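Local structure of Lic12234 (Leptospira interrogans, 4TZH) at residues L40-S45 with L63-Y68; K67-S72 with E90-N95; S100-E105 with T123-E128. The protein is of unknown function but belongs to the leucine-rich repeat proteins of a human pathogen and may act as a virulence factor. All coordinates share one frame; numbering follows the deposited sequence.

Interaction 1. Residues L40-S45 with L63-Y68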
# COMPACT_ATOMS: atom_id res chain seq x y z
N LEU A 40 10.82 -1.27 17.19
CA LEU A 40 9.55 -0.63 17.55
C LEU A 40 8.44 -1.64 17.40
O LEU A 40 7.57 -1.51 16.55
CB LEU A 40 9.33 0.63 16.70
CG LEU A 40 10.50 1.63 16.72
CD1 LEU A 40 10.13 2.90 15.92
CD2 LEU A 40 10.82 2.08 18.16
N VAL A 41 8.51 -2.68 18.24
CA VAL A 41 7.63 -3.84 18.07
C VAL A 41 6.14 -3.55 18.17
O VAL A 41 5.35 -4.30 17.59
CB VAL A 41 8.04 -4.97 19.02
CG1 VAL A 41 9.46 -5.45 18.69
CG2 VAL A 41 7.95 -4.52 20.48
N ASN A 42 5.75 -2.46 18.88
CA ASN A 42 4.34 -2.11 19.06
C ASN A 42 3.86 -1.06 18.09
O ASN A 42 2.75 -0.55 18.24
CB ASN A 42 4.09 -1.69 20.49
CG ASN A 42 4.25 -2.86 21.42
OD1 ASN A 42 3.87 -3.98 21.09
ND2 ASN A 42 4.91 -2.64 22.56
N LEU A 43 4.69 -0.72 17.11
CA LEU A 43 4.32 0.32 16.15
C LEU A 43 3.01 -0.03 15.43
O LEU A 43 2.87 -1.13 14.86
CB LEU A 43 5.45 0.50 15.15
CG LEU A 43 5.42 1.82 14.40
CD1 LEU A 43 5.67 3.00 15.37
CD2 LEU A 43 6.48 1.81 13.29
N GLU A 44 2.10 0.95 15.36
CA GLU A 44 0.82 0.82 14.67
C GLU A 44 0.73 1.67 13.42
O GLU A 44 -0.04 1.34 12.52
CB GLU A 44 -0.33 1.15 15.61
CG GLU A 44 -0.37 0.18 16.77
CD GLU A 44 -1.61 0.17 17.64
OE1 GLU A 44 -2.48 1.04 17.44
OE2 GLU A 44 -1.71 -0.73 18.50
N SER A 45 1.50 2.76 13.36
CA SER A 45 1.42 3.63 12.19
C SER A 45 2.82 4.13 11.87
O SER A 45 3.53 4.57 12.77
CB SER A 45 0.54 4.82 12.55
OG SER A 45 0.44 5.70 11.44
N LEU A 63 7.31 -5.69 12.19
CA LEU A 63 6.28 -4.76 12.65
C LEU A 63 4.88 -5.36 12.48
O LEU A 63 4.02 -4.76 11.83
CB LEU A 63 6.42 -3.42 11.91
CG LEU A 63 7.77 -2.75 11.93
CD1 LEU A 63 7.71 -1.44 11.13
CD2 LEU A 63 8.21 -2.47 13.35
N LYS A 64 4.65 -6.50 13.11
CA LYS A 64 3.40 -7.24 12.91
C LYS A 64 2.14 -6.54 13.42
O LYS A 64 1.05 -6.93 12.98
CB LYS A 64 3.50 -8.66 13.48
CG LYS A 64 3.50 -8.70 14.98
CD LYS A 64 3.47 -10.16 15.47
CE LYS A 64 3.04 -10.24 16.92
NZ LYS A 64 2.58 -11.61 17.28
N ASN A 65 2.27 -5.48 14.25
CA ASN A 65 1.10 -4.76 14.76
C ASN A 65 0.78 -3.54 13.87
O ASN A 65 -0.15 -2.79 14.16
CB ASN A 65 1.35 -4.29 16.19
CG ASN A 65 1.60 -5.47 17.09
OD1 ASN A 65 2.68 -5.60 17.69
ND2 ASN A 65 0.71 -6.41 17.06
N LEU A 66 1.55 -3.34 12.80
CA LEU A 66 1.32 -2.16 11.98
C LEU A 66 -0.05 -2.18 11.33
O LEU A 66 -0.40 -3.16 10.66
CB LEU A 66 2.38 -2.13 10.89
CG LEU A 66 2.75 -0.79 10.31
CD1 LEU A 66 3.34 0.16 11.36
CD2 LEU A 66 3.71 -0.97 9.16
N LYS A 67 -0.79 -1.07 11.45
CA LYS A 67 -2.11 -0.92 10.85
C LYS A 67 -2.07 0.04 9.68
O LYS A 67 -2.88 -0.08 8.75
CB LYS A 67 -3.13 -0.36 11.85
CG LYS A 67 -3.37 -1.27 13.04
CD LYS A 67 -4.38 -0.56 13.97
CE LYS A 67 -5.55 -1.43 14.30
NZ LYS A 67 -6.30 -0.89 15.46
N TYR A 68 -1.18 1.02 9.72
CA TYR A 68 -1.17 2.05 8.68
C TYR A 68 0.25 2.27 8.20
O TYR A 68 1.16 2.38 9.03
CB TYR A 68 -1.73 3.38 9.24
CG TYR A 68 -2.99 3.22 10.05
CD1 TYR A 68 -4.18 2.86 9.44
CD2 TYR A 68 -3.01 3.53 11.40
CE1 TYR A 68 -5.35 2.73 10.19
CE2 TYR A 68 -4.17 3.42 12.15
CZ TYR A 68 -5.34 3.02 11.53
OH TYR A 68 -6.50 2.89 12.26
O HOH W 1 4.36 -3.51 14.91

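Interaction 2. Residues K67-S72 with E90-N95. With ZN (zinc ion), chain E; ZN (zinc ion), chain C.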
# COMPACT_ATOMS: atom_id res chain seq x y z
N LYS A 67 -0.79 -1.07 11.45
CA LYS A 67 -2.11 -0.92 10.85
C LYS A 67 -2.07 0.04 9.68
O LYS A 67 -2.88 -0.08 8.75
CB LYS A 67 -3.13 -0.36 11.85
CG LYS A 67 -3.37 -1.27 13.04
CD LYS A 67 -4.38 -0.56 13.97
CE LYS A 67 -5.55 -1.43 14.30
NZ LYS A 67 -6.30 -0.89 15.46
N TYR A 68 -1.18 1.02 9.72
CA TYR A 68 -1.17 2.05 8.68
C TYR A 68 0.25 2.27 8.20
O TYR A 68 1.16 2.38 9.03
CB TYR A 68 -1.73 3.38 9.24
CG TYR A 68 -2.99 3.22 10.05
CD1 TYR A 68 -4.18 2.86 9.44
CD2 TYR A 68 -3.01 3.53 11.40
CE1 TYR A 68 -5.35 2.73 10.19
CE2 TYR A 68 -4.17 3.42 12.15
CZ TYR A 68 -5.34 3.02 11.53
OH TYR A 68 -6.50 2.89 12.26
N LEU A 69 0.44 2.32 6.89
CA LEU A 69 1.78 2.52 6.34
C LEU A 69 1.63 3.52 5.21
O LEU A 69 0.93 3.25 4.21
CB LEU A 69 2.32 1.18 5.82
CG LEU A 69 3.71 1.20 5.19
CD1 LEU A 69 4.75 1.81 6.13
CD2 LEU A 69 4.12 -0.22 4.80
N ASP A 70 2.30 4.66 5.37
CA ASP A 70 2.28 5.73 4.38
C ASP A 70 3.68 5.86 3.79
O ASP A 70 4.58 6.34 4.47
CB ASP A 70 1.85 7.04 5.04
CG ASP A 70 2.07 8.24 4.14
OD1 ASP A 70 2.18 8.06 2.94
OD2 ASP A 70 2.13 9.36 4.69
N ILE A 71 3.84 5.40 2.56
CA ILE A 71 5.12 5.50 1.84
C ILE A 71 4.93 6.32 0.59
O ILE A 71 5.65 6.15 -0.39
CB ILE A 71 5.76 4.17 1.45
CG1 ILE A 71 5.23 3.03 2.30
CG2 ILE A 71 7.28 4.33 1.47
CD1 ILE A 71 5.72 1.59 1.86
N SER A 72 3.97 7.21 0.62
CA SER A 72 3.69 8.05 -0.54
C SER A 72 4.83 8.98 -0.87
O SER A 72 5.60 9.34 -0.00
CB SER A 72 2.42 8.85 -0.31
OG SER A 72 2.52 9.71 0.82
N GLU A 90 -4.12 -2.19 7.49
CA GLU A 90 -5.45 -1.81 7.05
C GLU A 90 -5.43 -0.76 5.95
O GLU A 90 -6.34 -0.72 5.13
CB GLU A 90 -6.29 -1.26 8.23
CG GLU A 90 -6.44 -2.31 9.34
CD GLU A 90 -7.34 -1.92 10.51
OE1 GLU A 90 -8.02 -0.89 10.41
OE2 GLU A 90 -7.39 -2.66 11.51
N VAL A 91 -4.41 0.12 5.97
CA VAL A 91 -4.34 1.20 4.99
C VAL A 91 -2.91 1.28 4.48
O VAL A 91 -1.97 1.29 5.31
CB VAL A 91 -4.71 2.55 5.62
CG1 VAL A 91 -4.61 3.70 4.59
CG2 VAL A 91 -6.11 2.50 6.23
N LEU A 92 -2.75 1.34 3.17
CA LEU A 92 -1.42 1.41 2.56
C LEU A 92 -1.44 2.53 1.50
O LEU A 92 -2.17 2.43 0.51
CB LEU A 92 -1.08 0.07 1.92
CG LEU A 92 0.24 -0.01 1.18
CD1 LEU A 92 1.42 0.47 2.05
CD2 LEU A 92 0.51 -1.48 0.78
N PHE A 93 -0.66 3.58 1.75
CA PHE A 93 -0.52 4.67 0.78
C PHE A 93 0.78 4.48 0.01
O PHE A 93 1.87 4.57 0.60
CB PHE A 93 -0.47 6.04 1.47
CG PHE A 93 -1.74 6.51 2.12
CD1 PHE A 93 -2.68 7.21 1.38
CD2 PHE A 93 -1.90 6.42 3.49
CE1 PHE A 93 -3.86 7.68 2.00
CE2 PHE A 93 -3.07 6.87 4.10
CZ PHE A 93 -4.05 7.47 3.34
N LEU A 94 0.67 4.18 -1.29
CA LEU A 94 1.82 3.98 -2.15
C LEU A 94 1.78 4.96 -3.30
O LEU A 94 2.54 4.78 -4.26
CB LEU A 94 1.88 2.55 -2.68
CG LEU A 94 2.64 1.61 -1.79
CD1 LEU A 94 2.28 0.17 -2.16
CD2 LEU A 94 4.15 1.82 -2.06
N ASN A 95 0.94 5.98 -3.19
CA ASN A 95 0.82 6.91 -4.31
C ASN A 95 2.11 7.70 -4.52
O ASN A 95 2.77 8.04 -3.54
CB ASN A 95 -0.35 7.82 -4.10
CG ASN A 95 -0.42 8.40 -2.75
OD1 ASN A 95 -0.62 7.66 -1.74
ND2 ASN A 95 -0.28 9.72 -2.67
ZN ZN E . -8.68 -2.15 12.93
ZN ZN C . 1.52 10.08 6.38
O HOH W 2 -8.55 1.67 10.91
O HOH W 3 -8.34 -3.54 14.44

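Interaction 3. Residues S100-E105 with T123-E128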
# COMPACT_ATOMS: atom_id res chain seq x y z
N SER A 100 6.43 -0.25 -11.26
CA SER A 100 5.99 -0.69 -12.58
C SER A 100 5.30 -2.04 -12.45
O SER A 100 4.54 -2.43 -13.34
CB SER A 100 7.14 -0.73 -13.58
OG SER A 100 8.22 -1.54 -13.14
N ASN A 101 5.52 -2.73 -11.31
CA ASN A 101 4.89 -4.01 -10.99
C ASN A 101 4.64 -4.11 -9.49
O ASN A 101 5.42 -3.53 -8.72
CB ASN A 101 5.78 -5.18 -11.41
CG ASN A 101 5.90 -5.36 -12.90
OD1 ASN A 101 5.08 -6.02 -13.54
ND2 ASN A 101 6.93 -4.78 -13.48
N LEU A 102 3.62 -4.86 -9.07
CA LEU A 102 3.38 -5.12 -7.65
C LEU A 102 3.76 -6.57 -7.43
O LEU A 102 3.40 -7.42 -8.26
CB LEU A 102 1.90 -5.00 -7.26
CG LEU A 102 1.26 -3.67 -7.12
CD1 LEU A 102 -0.19 -3.87 -6.69
CD2 LEU A 102 1.98 -2.81 -6.05
N PRO A 103 4.45 -6.91 -6.32
CA PRO A 103 4.80 -8.32 -6.08
C PRO A 103 3.61 -9.13 -5.62
O PRO A 103 2.63 -8.56 -5.12
CB PRO A 103 5.87 -8.23 -4.99
CG PRO A 103 5.51 -6.99 -4.23
CD PRO A 103 4.94 -6.03 -5.24
N GLU A 104 3.68 -10.46 -5.76
CA GLU A 104 2.63 -11.38 -5.33
C GLU A 104 2.29 -11.19 -3.85
O GLU A 104 1.13 -11.39 -3.47
CB GLU A 104 3.03 -12.85 -5.62
CG GLU A 104 4.40 -13.28 -5.09
CD GLU A 104 5.24 -14.15 -6.01
OE1 GLU A 104 4.66 -14.96 -6.77
OE2 GLU A 104 6.49 -14.01 -5.99
N GLU A 105 3.28 -10.76 -3.02
CA GLU A 105 3.12 -10.59 -1.58
C GLU A 105 2.12 -9.52 -1.20
O GLU A 105 1.62 -9.52 -0.07
CB GLU A 105 4.47 -10.34 -0.88
CG GLU A 105 5.34 -11.60 -0.83
CD GLU A 105 6.04 -11.96 -2.12
OE1 GLU A 105 6.22 -11.06 -2.97
OE2 GLU A 105 6.43 -13.14 -2.26
N THR A 123 1.51 -1.42 -15.12
CA THR A 123 0.95 -1.85 -16.39
C THR A 123 -0.16 -2.84 -16.17
O THR A 123 -1.02 -2.98 -17.03
CB THR A 123 2.03 -2.36 -17.36
OG1 THR A 123 2.62 -3.53 -16.78
CG2 THR A 123 3.08 -1.31 -17.65
N THR A 124 -0.18 -3.49 -15.01
CA THR A 124 -1.21 -4.44 -14.61
C THR A 124 -1.13 -4.68 -13.11
O THR A 124 -0.36 -4.00 -12.41
CB THR A 124 -1.14 -5.76 -15.41
OG1 THR A 124 -2.35 -6.49 -15.18
CG2 THR A 124 0.09 -6.61 -15.06
N LEU A 125 -1.93 -5.61 -12.62
CA LEU A 125 -1.92 -6.03 -11.24
C LEU A 125 -1.65 -7.51 -11.25
O LEU A 125 -2.10 -8.19 -12.19
CB LEU A 125 -3.26 -5.75 -10.57
CG LEU A 125 -3.66 -4.27 -10.48
CD1 LEU A 125 -5.14 -4.13 -10.15
CD2 LEU A 125 -2.80 -3.53 -9.50
N PRO A 126 -0.97 -8.04 -10.22
CA PRO A 126 -0.73 -9.49 -10.19
C PRO A 126 -2.03 -10.22 -9.89
O PRO A 126 -2.91 -9.65 -9.25
CB PRO A 126 0.28 -9.66 -9.05
CG PRO A 126 0.04 -8.50 -8.14
CD PRO A 126 -0.38 -7.36 -9.04
N LYS A 127 -2.13 -11.48 -10.30
CA LYS A 127 -3.34 -12.26 -10.04
C LYS A 127 -3.66 -12.35 -8.54
O LYS A 127 -4.83 -12.40 -8.16
CB LYS A 127 -3.23 -13.67 -10.66
CG LYS A 127 -2.06 -14.51 -10.13
CD LYS A 127 -1.85 -15.77 -10.98
CE LYS A 127 -0.68 -16.58 -10.45
NZ LYS A 127 -0.18 -17.57 -11.44
N GLU A 128 -2.61 -12.30 -7.69
CA GLU A 128 -2.73 -12.39 -6.24
C GLU A 128 -3.46 -11.20 -5.64
O GLU A 128 -3.81 -11.24 -4.46
CB GLU A 128 -1.36 -12.61 -5.57
CG GLU A 128 -0.71 -13.94 -5.93
CD GLU A 128 0.03 -14.00 -7.25
OE1 GLU A 128 0.18 -12.95 -7.91
OE2 GLU A 128 0.51 -15.11 -7.60
O HOH W 4 2.47 -4.05 -13.69
O HOH W 5 5.28 -3.51 -16.20
O HOH W 6 1.69 -5.47 -11.13

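Interaction 1. Residues L40-S45 with L63-Y68
The carbonyl oxygen of Glu44 takes two backbone N-H groups from the neighbouring turn. Lys67 N is the nearer donor, 2.7 Å from Glu44 O, and stands tilted from the carbonyl plane; Tyr68 N, 3.0 Å from Glu44 O, lies in that plane and comes in more nearly end-on, with a C=O...N angle of 160°. This forked bond starts the parallel pairing of Ser45 with Tyr68, where Ser45 CA also sends a C-H...O contact to Tyr68 O. Further back, where the two segments move apart, one water joins them: it donates to Val41 O and to Leu43 O, 2.8 Å from the latter, and accepts from Asn65 N. Each segment folds into a type I turn, Leu40 to Leu43 and Leu63 to Leu66, closed by its own backbone bond.

On the inner side, Leu43 and Leu66 run side by side in the same direction, each with CG anti to its backbone N (chi1 -160° and -154°), which brings Leu43 CD2 to 4.0 Å from Leu66 CD1. The same Leu43 methyl meets Leu63 CD1 at 4.1 Å, while the other branch of Leu63 presses CD2 against Leu40 O at 3.4 Å. On the sheet face carrying Ser45 and Tyr68, Ser45 CB sits at the ring edge, 3.9 Å from Tyr68 CD2, and Lys67 CB covers one ring face. Leu40 and Leu43 reach on to Leu23 of the preceding strand. Such stacked turns, leucines inward and bonds running from coil to coil, are characteristic of the leucine-rich repeat solenoid just ahead of its parallel sheet.

Interaction 2. Residues K67-S72 with E90-N95
Val91 meets the Tyr68 ring at its edge: CB lies in the ring plane, and the CG2 branch comes to 3.8 Å from Tyr68 CD1. At the phenol end a water, also in the ring plane, links Tyr68 OH to Glu90 OE1. The Phe93 ring has Leu69 O near its plane at the edge, and on the far side from strand 68-70 it meets the ring of Tyr116, the two planes almost parallel. The Asp70 carboxylate crosses Phe93 obliquely, the planes 68° apart, with OD1 3.6 Å from Phe93 CB.

With CG anti to the backbone N (chi1 169°), the Asp70 carboxylate lies beside its own carbonyl carbon, which sets OD1 near Ser72 and OD2 at a zinc ion. Asp70 OD2 binds this zinc at 1.9 Å, a site that His47 shares. OD1 accepts from Ser72 N, which makes an Asx turn, and on its syn lone pair from Ser72 OG, 2.7 Å from Asp70 OD1; Arg49 also bonds to the serine hydroxyl.

Strands 68-70 and 91-93 are neighbours in the parallel sheet of the leucine-rich repeat solenoid, their directions only 4° apart. Lys67 O opens the ladder by taking both Glu90 N and Val91 N. Leu69 then gives its N-H to Val91 O and accepts from Phe93 N, and Ile71 N reaches Phe93 O. On the sheet face turned to the core, Leu69 and Leu92 lie side by side, Leu69 CD2 being 3.9 Å from Leu92 CD1.

Outside the strands, the extended Glu90 side chain runs alongside that of Lys67. Glu90 OE2 holds a second zinc ion at 2.0 Å, with a water as another ligand, and lies 3.6 Å from Lys67 CE.

Interaction 3. Residues S100-E105 with T123-E128
Leu102 and Pro126 lead a mainly apolar contact, supplemented by bridging waters, between equivalent loops of two successive coils, each following its strand and leading into a short 3-10 segment. The loops run almost parallel, 9° apart end to end, yet their backbones stay too far apart for direct bonding. Pro126 turns its ring toward Leu102: CD comes 3.7 Å from Leu102 CB, and CG lies 3.5 Å from Leu102 O. Deeper in, the leucines point the same way side by side, Leu102 CD1 touching Leu125 CD2 at 3.9 Å.

Waters fill the polar end. One accepts from Leu102 N and donates to Thr124 O at 2.8 Å; another donates to Ser100 O and is bonded to Thr123 OG1, 2.7 Å away.

At the 3-10 end, Glu128 bends at chi2 (82°), laying its carboxylate carbon CD 3.6 Å from Glu104 CB; its own CB rests on Glu104 O. The acid tips come close as well, Glu104 OE1 lying 4.2 Å from Glu128 OE2, a proximity of like charges that would be expected to repel unless screened or partly protonated. Lys81 makes a weak, long ion pair with Glu104. The Leu-Pro step recurs at the same place in both coils, and the stacking of such loops and 3-10 turns on the convex side is characteristic of a leucine-rich repeat solenoid.

How the interactions relate
The three contacts each join a segment to its equivalent 23 residues later, so they sample one repeating coil at different points. Interaction 1 lies on the turns entering the parallel sheet, and interaction 2 continues directly from it: both contain Lys67 and Tyr68, and their centres are 12 Å apart. Interaction 3 comes later in the chain, in the loops between strands 91-93, 114-116 and 137-139, its centre about 17 Å from that of interaction 2 and 24 Å from that of interaction 1, across the chain's centre. Backbone bonds thus join the coils in and just before the sheet, while in interaction 3 side chains and waters do so, giving one continuous solenoid.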